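Local coordinates for cyclic nucleotide-binding domain (CNMP-BD) protein (Geobacter metallireducens, PDB 3MDP) that probably binds a cyclic nucleotide through a double-stranded beta-helix domain and may act as a DNA-binding transcription factor, at residues Lys46-Met51 with Asn111-Arg116; Leu52-Gly57 with Pro104-Asp109. One frame throughout, in Å; residues are numbered along the deposited sequence. Where two conformers were deposited one is given.

Interaction 1. Residues Lys46-Met51 with Asn111-Arg116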
ATOM      1  N   LYS A  46      13.641  12.130  -5.620  1.00 12.73           N
ATOM      2  CA  LYS A  46      13.278  10.995  -6.459  1.00 11.71           C
ATOM      3  C   LYS A  46      13.536   9.708  -5.696  1.00 11.69           C
ATOM      4  O   LYS A  46      14.617   9.505  -5.143  1.00 13.08           O
ATOM      5  CB  LYS A  46      14.069  11.021  -7.771  1.00 13.93           C
ATOM      6  CG  LYS A  46      13.685   9.977  -8.807  1.00 15.28           C
ATOM      7  CD  LYS A  46      12.244  10.104  -9.327  1.00 21.53           C
ATOM      8  CE  LYS A  46      12.118   9.450 -10.695  1.00 22.73           C
ATOM      9  NZ  LYS A  46      10.925   8.609 -10.752  1.00 36.10           N
ATOM     10  N   ALA A  47      12.541   8.840  -5.656  1.00 12.82           N
ATOM     11  CA  ALA A  47      12.624   7.618  -4.871  1.00 12.30           C
ATOM     12  C   ALA A  47      13.370   6.529  -5.661  1.00 12.75           C
ATOM     13  O   ALA A  47      12.759   5.708  -6.311  1.00 17.37           O
ATOM     14  CB  ALA A  47      11.222   7.138  -4.447  1.00 10.72           C
ATOM     15  N   ASP A  48      14.698   6.567  -5.622  1.00 11.96           N
ATOM     16  CA  ASP A  48      15.499   5.644  -6.397  1.00 13.66           C
ATOM     17  C   ASP A  48      16.040   4.458  -5.585  1.00 14.52           C
ATOM     18  O   ASP A  48      16.781   3.632  -6.136  1.00 13.67           O
ATOM     19  CB  ASP A  48      16.652   6.412  -7.075  1.00 15.76           C
ATOM     20  CG  ASP A  48      16.194   7.152  -8.336  1.00 18.96           C
ATOM     21  OD1 ASP A  48      15.186   6.750  -8.952  1.00 19.28           O
ATOM     22  OD2 ASP A  48      16.856   8.124  -8.702  1.00 22.89           O
ATOM     23  N   ASN A  49      15.645   4.352  -4.310  1.00 14.52           N
ATOM     24  CA  ASN A  49      16.121   3.292  -3.406  1.00 15.23           C
ATOM     25  C   ASN A  49      15.001   2.753  -2.516  1.00 14.86           C
ATOM     26  O   ASN A  49      14.349   3.525  -1.796  1.00 14.14           O
ATOM     27  CB  ASN A  49      17.241   3.818  -2.516  1.00 15.97           C
ATOM     28  CG  ASN A  49      18.431   4.327  -3.317  1.00 20.88           C
ATOM     29  OD1 ASN A  49      18.435   5.464  -3.784  1.00 12.48           O
ATOM     30  ND2 ASN A  49      19.434   3.470  -3.505  1.00 17.01           N
ATOM     31  N   LEU A  50      14.757   1.442  -2.609  1.00 12.56           N
ATOM     32  CA  LEU A  50      13.842   0.746  -1.728  1.00 11.68           C
ATOM     33  C   LEU A  50      14.747   0.026  -0.713  1.00 11.76           C
ATOM     34  O   LEU A  50      15.757  -0.569  -1.094  1.00 11.04           O
ATOM     35  CB  LEU A  50      12.983  -0.230  -2.521  1.00 13.01           C
ATOM     36  CG  LEU A  50      12.001  -1.052  -1.688  1.00 15.90           C
ATOM     37  CD1 LEU A  50      10.912  -0.143  -1.138  1.00 16.74           C
ATOM     38  CD2 LEU A  50      11.431  -2.198  -2.495  1.00 17.64           C
HETATM   39  N   MSE A  51      14.430   0.145   0.564  0.70  9.49           N
HETATM   40  CA  MSE A  51      15.284  -0.448   1.592  0.70  9.64           C
HETATM   41  C   MSE A  51      14.546  -1.442   2.469  0.70  8.81           C
HETATM   42  O   MSE A  51      13.350  -1.299   2.717  0.70 10.07           O
HETATM   43  CB  MSE A  51      15.942   0.641   2.436  0.70 10.38           C
HETATM   44  CG  MSE A  51      17.035   1.314   1.666  0.70 13.66           C
HETATM   45 SE   MSE A  51      17.591   2.915   2.552  0.53 12.35          SE
HETATM   46  CE  MSE A  51      18.939   3.552   1.264  0.70 10.62           C
ATOM     47  N   ASN A 111      17.828  -1.063  -5.948  1.00 12.73           N
ATOM     48  CA  ASN A 111      17.762  -0.050  -7.002  1.00 13.71           C
ATOM     49  C   ASN A 111      16.322   0.111  -7.470  1.00 14.44           C
ATOM     50  O   ASN A 111      15.768  -0.778  -8.125  1.00 14.35           O
ATOM     51  CB  ASN A 111      18.691  -0.441  -8.165  1.00 15.55           C
ATOM     52  CG  ASN A 111      18.796   0.657  -9.237  1.00 18.02           C
ATOM     53  OD1 ASN A 111      17.802   1.235  -9.628  1.00 16.75           O
ATOM     54  ND2 ASN A 111      20.006   0.926  -9.702  1.00 18.43           N
ATOM     55  N   GLY A 112      15.703   1.227  -7.089  1.00 14.62           N
ATOM     56  CA  GLY A 112      14.301   1.452  -7.392  1.00 13.97           C
ATOM     57  C   GLY A 112      14.038   1.665  -8.883  1.00 14.04           C
ATOM     58  O   GLY A 112      13.024   1.207  -9.398  1.00 12.60           O
ATOM     59  N   ALA A 113      14.950   2.340  -9.587  1.00 13.98           N
ATOM     60  CA  ALA A 113      14.790   2.526 -11.033  1.00 13.88           C
ATOM     61  C   ALA A 113      14.730   1.179 -11.733  1.00 14.12           C
ATOM     62  O   ALA A 113      13.886   0.961 -12.602  1.00 15.90           O
ATOM     63  CB  ALA A 113      15.926   3.393 -11.614  1.00 13.95           C
ATOM     64  N   ARG A 114      15.596   0.252 -11.317  1.00 14.66           N
ATOM     65  CA  ARG A 114      15.572  -1.112 -11.851  1.00 14.20           C
ATOM     66  C   ARG A 114      14.297  -1.837 -11.498  1.00 15.75           C
ATOM     67  O   ARG A 114      13.720  -2.530 -12.353  1.00 14.74           O
ATOM     68  CB  ARG A 114      16.783  -1.928 -11.383  1.00 15.47           C
ATOM     69  CG  ARG A 114      18.084  -1.522 -11.979  1.00 14.76           C
ATOM     70  CD  ARG A 114      18.035  -1.618 -13.523  1.00 18.98           C
ATOM     71  NE  ARG A 114      19.360  -1.626 -14.123  1.00 15.46           N
ATOM     72  CZ  ARG A 114      19.622  -1.398 -15.417  1.00 10.85           C
ATOM     73  NH1 ARG A 114      18.661  -1.132 -16.288  1.00 13.40           N
ATOM     74  NH2 ARG A 114      20.870  -1.447 -15.842  1.00 15.03           N
ATOM     75  N   LEU A 115      13.812  -1.686 -10.262  1.00 16.13           N
ATOM     76  CA  LEU A 115      12.557  -2.377  -9.892  1.00 16.06           C
ATOM     77  C   LEU A 115      11.409  -1.898 -10.750  1.00 14.74           C
ATOM     78  O   LEU A 115      10.512  -2.674 -11.120  1.00 16.04           O
ATOM     79  CB  LEU A 115      12.192  -2.150  -8.428  1.00 15.16           C
ATOM     80  CG  LEU A 115      12.914  -2.952  -7.367  1.00 14.79           C
ATOM     81  CD1 LEU A 115      12.431  -2.504  -5.984  1.00 18.23           C
ATOM     82  CD2 LEU A 115      12.733  -4.475  -7.576  1.00 17.87           C
ATOM     83  N   ARG A 116      11.398  -0.602 -11.016  1.00 16.25           N
ATOM     84  CA  ARG A 116      10.363  -0.030 -11.875  1.00 15.24           C
ATOM     85  C   ARG A 116      10.421  -0.615 -13.286  1.00 15.40           C
ATOM     86  O   ARG A 116       9.374  -0.960 -13.837  1.00 15.50           O
ATOM     87  CB  ARG A 116      10.424   1.501 -11.882  1.00 16.12           C
ATOM     88  CG  ARG A 116       9.932   2.103 -10.571  1.00 15.38           C
ATOM     89  CD  ARG A 116       9.754   3.611 -10.598  1.00 16.68           C
ATOM     90  NE  ARG A 116      11.002   4.356 -10.803  1.00 16.23           N
ATOM     91  CZ  ARG A 116      11.843   4.764  -9.857  1.00 17.03           C
ATOM     92  NH1 ARG A 116      11.641   4.495  -8.573  1.00 13.29           N
ATOM     93  NH2 ARG A 116      12.933   5.436 -10.213  1.00 19.23           N
TER
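R116, near the start of helix 112-121, reaches A47 and D48 at the approach to strand 49-55. Its NH1 donates to the backbone oxygen A47 O at 2.8 Å, and its NH2 meets D48 OD1 at 2.9 Å, nearly along the C-O axis, in a salt bridge. Both oxygens lie in the plane of the guanidinium, at its edge, and the carboxylate is turned 31° from that plane. G112 O and A113 CA lie over the rim of one face; K46 NZ comes tip to tip over the other, 3.7 Å above the plane. A bend at chi3 (-64°) turns NE off the line of the chain, and the guanidinium beyond it lies beside both oxygens. Y93 adds a cation-pi contact, and S88 O a second acceptor for NH1. Next to the salt bridge, G112 N donates to D48 O at 2.8 Å, from above the carbonyl plane, extending the antiparallel pairing of N49 with N111. N111 is the N-cap: its OD1 accepts from R114 N at 2.9 Å. L50 CD2 packs on L115 CD1 at 3.6 Å, the side chains crossing at about a right angle. An alanine in place of R116 would probably leave the D48 carboxylate without its cationic mate and the A47 carbonyl short of a donor. Because K46 NZ sits close to R116 NH2, the D48 carboxylate is likely to offset part of their repulsion.

Interaction 2. Residues Leu52-Gly57 with Pro104-Asp109. With EDO (1,2-ethanediol), chain C.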
ATOM      1  N   LEU A  52      15.261  -2.484   2.864  1.00 11.27           N
ATOM      2  CA  LEU A  52      14.810  -3.464   3.871  1.00 12.51           C
ATOM      3  C   LEU A  52      15.730  -3.242   5.077  1.00 11.28           C
ATOM      4  O   LEU A  52      16.949  -3.251   4.937  1.00 10.17           O
ATOM      5  CB  LEU A  52      14.959  -4.913   3.375  1.00 14.14           C
ATOM      6  CG  LEU A  52      14.819  -5.998   4.460  1.00 17.43           C
ATOM      7  CD1 LEU A  52      13.359  -6.154   4.856  1.00 16.56           C
ATOM      8  CD2 LEU A  52      15.426  -7.322   3.952  1.00 15.39           C
ATOM      9  N   LEU A  53      15.145  -2.957   6.227  1.00 11.02           N
ATOM     10  CA  LEU A  53      15.922  -2.741   7.442  1.00 12.00           C
ATOM     11  C   LEU A  53      16.359  -4.070   8.028  1.00 11.41           C
ATOM     12  O   LEU A  53      15.541  -4.911   8.371  1.00 12.36           O
ATOM     13  CB  LEU A  53      15.110  -1.931   8.442  1.00 13.45           C
ATOM     14  CG  LEU A  53      15.832  -1.465   9.701  1.00 15.39           C
ATOM     15  CD1 LEU A  53      17.098  -0.637   9.386  1.00 10.43           C
ATOM     16  CD2 LEU A  53      14.844  -0.716  10.589  1.00  9.12           C
ATOM     17  N   LEU A  54      17.663  -4.263   8.120  1.00 11.83           N
ATOM     18  CA  LEU A  54      18.225  -5.493   8.685  1.00 11.39           C
ATOM     19  C   LEU A  54      18.547  -5.373  10.160  1.00 12.43           C
ATOM     20  O   LEU A  54      18.386  -6.339  10.913  1.00 12.17           O
ATOM     21  CB  LEU A  54      19.482  -5.894   7.943  1.00  9.24           C
ATOM     22  CG  LEU A  54      19.348  -6.180   6.446  1.00  9.75           C
ATOM     23  CD1 LEU A  54      20.716  -6.373   5.839  1.00 11.06           C
ATOM     24  CD2 LEU A  54      18.446  -7.427   6.209  1.00 12.44           C
ATOM     25  N   GLU A  55      19.011  -4.199  10.566  1.00 12.83           N
ATOM     26  CA  GLU A  55      19.465  -3.968  11.915  1.00 14.08           C
ATOM     27  C   GLU A  55      19.342  -2.483  12.217  1.00 13.22           C
ATOM     28  O   GLU A  55      19.554  -1.648  11.333  1.00 12.74           O
ATOM     29  CB  GLU A  55      20.929  -4.409  12.061  1.00 17.84           C
ATOM     30  CG  GLU A  55      21.493  -4.236  13.463  1.00 25.34           C
ATOM     31  CD  GLU A  55      23.003  -4.347  13.488  1.00 31.59           C
ATOM     32  OE1 GLU A  55      23.561  -5.000  12.576  1.00 28.17           O
ATOM     33  OE2 GLU A  55      23.624  -3.770  14.406  1.00 35.31           O
ATOM     34  N   GLY A  56      18.972  -2.178  13.465  1.00 11.84           N
ATOM     35  CA  GLY A  56      18.852  -0.821  13.957  1.00  9.90           C
ATOM     36  C   GLY A  56      17.441  -0.272  13.928  1.00 11.36           C
ATOM     37  O   GLY A  56      16.458  -0.992  14.156  1.00 10.40           O
ATOM     38  N   GLY A  57      17.336   1.024  13.667  1.00 12.39           N
ATOM     39  CA  GLY A  57      16.062   1.703  13.797  1.00 11.71           C
ATOM     40  C   GLY A  57      16.045   2.871  12.836  1.00 11.30           C
ATOM     41  O   GLY A  57      17.052   3.555  12.665  1.00 11.64           O
ATOM     42  N   PRO A 104      22.581   2.497  15.038  1.00 13.05           N
ATOM     43  CA  PRO A 104      23.378   2.092  13.878  1.00 13.80           C
ATOM     44  C   PRO A 104      22.541   1.187  12.974  1.00 11.97           C
ATOM     45  O   PRO A 104      21.899   0.266  13.460  1.00 13.13           O
ATOM     46  CB  PRO A 104      24.597   1.395  14.503  1.00 13.53           C
ATOM     47  CG  PRO A 104      24.709   2.020  15.932  1.00 15.00           C
ATOM     48  CD  PRO A 104      23.270   2.269  16.330  1.00 14.03           C
ATOM     49  N   VAL A 105      22.504   1.497  11.679  1.00 13.82           N
ATOM     50  CA  VAL A 105      21.573   0.855  10.742  1.00 13.21           C
ATOM     51  C   VAL A 105      22.333   0.056   9.670  1.00 12.33           C
ATOM     52  O   VAL A 105      23.359   0.515   9.161  1.00 13.83           O
ATOM     53  CB  VAL A 105      20.664   1.911  10.101  1.00 14.90           C
ATOM     54  CG1 VAL A 105      20.102   1.457   8.723  1.00 13.88           C
ATOM     55  CG2 VAL A 105      19.529   2.290  11.055  1.00 10.89           C
ATOM     56  N   ARG A 106      21.840  -1.150   9.383  1.00 13.90           N
ATOM     57  CA  ARG A 106      22.166  -1.885   8.145  1.00 14.84           C
ATOM     58  C   ARG A 106      20.877  -2.167   7.371  1.00 12.59           C
ATOM     59  O   ARG A 106      19.840  -2.553   7.947  1.00 12.04           O
ATOM     60  CB  ARG A 106      22.849  -3.222   8.418  1.00 16.73           C
ATOM     61  CG  ARG A 106      24.216  -3.125   9.050  1.00 24.74           C
ATOM     62  CD  ARG A 106      24.920  -4.501   9.148  1.00 26.72           C
ATOM     63  NE  ARG A 106      24.206  -5.394  10.068  1.00 24.46           N
ATOM     64  CZ  ARG A 106      23.518  -6.488   9.728  1.00 25.80           C
ATOM     65  NH1 ARG A 106      23.445  -6.917   8.474  1.00 26.72           N
ATOM     66  NH2 ARG A 106      22.912  -7.188  10.674  1.00 27.15           N
ATOM     67  N   VAL A 107      20.970  -2.001   6.064  1.00 14.28           N
ATOM     68  CA  VAL A 107      19.854  -2.223   5.157  1.00 13.29           C
ATOM     69  C   VAL A 107      20.313  -3.023   3.939  1.00 14.27           C
ATOM     70  O   VAL A 107      21.507  -3.097   3.643  1.00 16.01           O
ATOM     71  CB  VAL A 107      19.249  -0.903   4.634  1.00 11.44           C
ATOM     72  CG1 VAL A 107      18.779  -0.001   5.771  1.00 10.40           C
ATOM     73  CG2 VAL A 107      20.274  -0.106   3.701  1.00 14.54           C
ATOM     74  N   VAL A 108      19.342  -3.669   3.295  1.00 13.72           N
ATOM     75  CA  VAL A 108      19.426  -4.028   1.917  1.00 12.89           C
ATOM     76  C   VAL A 108      18.887  -2.843   1.113  1.00 12.88           C
ATOM     77  O   VAL A 108      17.718  -2.440   1.276  1.00 13.21           O
ATOM     78  CB  VAL A 108      18.591  -5.264   1.560  1.00 12.57           C
ATOM     79  CG1 VAL A 108      18.863  -5.590   0.087  1.00 13.00           C
ATOM     80  CG2 VAL A 108      19.006  -6.462   2.460  1.00 11.96           C
ATOM     81  N   ASP A 109      19.755  -2.285   0.275  1.00 12.16           N
ATOM     82  CA  ASP A 109      19.433  -1.149  -0.598  1.00 13.83           C
ATOM     83  C   ASP A 109      19.198  -1.668  -2.024  1.00 12.83           C
ATOM     84  O   ASP A 109      20.098  -2.197  -2.674  1.00 15.46           O
ATOM     85  CB  ASP A 109      20.600  -0.150  -0.536  1.00 15.08           C
ATOM     86  CG  ASP A 109      20.394   1.109  -1.382  1.00 22.53           C
ATOM     87  OD1 ASP A 109      19.320   1.301  -1.955  1.00 23.74           O
ATOM     88  OD2 ASP A 109      21.364   1.902  -1.488  1.00 27.25           O
TER
HETATM   89  C1  EDO C 143      20.954   0.899  -4.900  1.00 41.56           C
HETATM   90  O1  EDO C 143      21.119   1.371  -6.250  1.00 39.10           O
HETATM   91  C2  EDO C 143      21.989  -0.164  -4.576  1.00 39.05           C
HETATM   92  O2  EDO C 143      21.492  -1.403  -5.051  1.00 37.23           O
HETATM   93  O   HOH W   1      22.182  -1.081  15.693  1.00 17.39           O
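The guanidinium of R106 has L54 CB over one face, toward its NH1 rim, and E55 OE1 at its edge, within its plane. NE and NH2 converge on that one oxygen, NE at 2.6 Å and nearly along the C-O axis, NH2 at 3.0 Å on the anti side, while the carboxylate plane is turned 62° from the guanidinium. NH1 lies 3.8 Å from L54 CD1 and forms a salt bridge with E31 on strand 29-34. L54 CD1 also touches V108 CG2, and L52 lies alongside V108, pointing the same way. L53 CD1 rests 3.7 Å from V105 CG1, the side chains crossing at about a right angle, and reaches V107 as well. The backbones explain why L54 and E55 can both face one arginine: R106 O takes both L54 N, at 2.8 Å, and E55 N, at 3.2 Å, and R106 N returns a bond to E55 O. G56 CA approaches P104 O to 3.3 Å, and a side chain at G56 would run into that oxygen. Two residues opposite one, with the register shifted by one, define a classic beta bulge, here within an antiparallel strand pair of the double-stranded beta-helix fold.

In the fold
From the N terminus, strands 29-34 and 39-41 lead to 46-51, where interaction 1 opens a loop that closes 60 residues later at the start of helix 112-121. Interaction 2 begins on the same strand, at 52-57, and closes earlier, at 104-109, nested inside the first loop. The enclosed chain holds strands 58-61, 74-78 and 98-101 and four of the succinate-binding residues, G85 to S87 and T96, while the fifth, R140, follows helix 123-139. Interaction 2 joins neighbouring strands 49-55 and 105-111; interaction 1 ties the start of 49-55 and the preceding loop to the end of 105-111 and the first residues of helix 112-121. A probable hydrogen bond from N49 ND2 to D109 OD1 joins the two contacts.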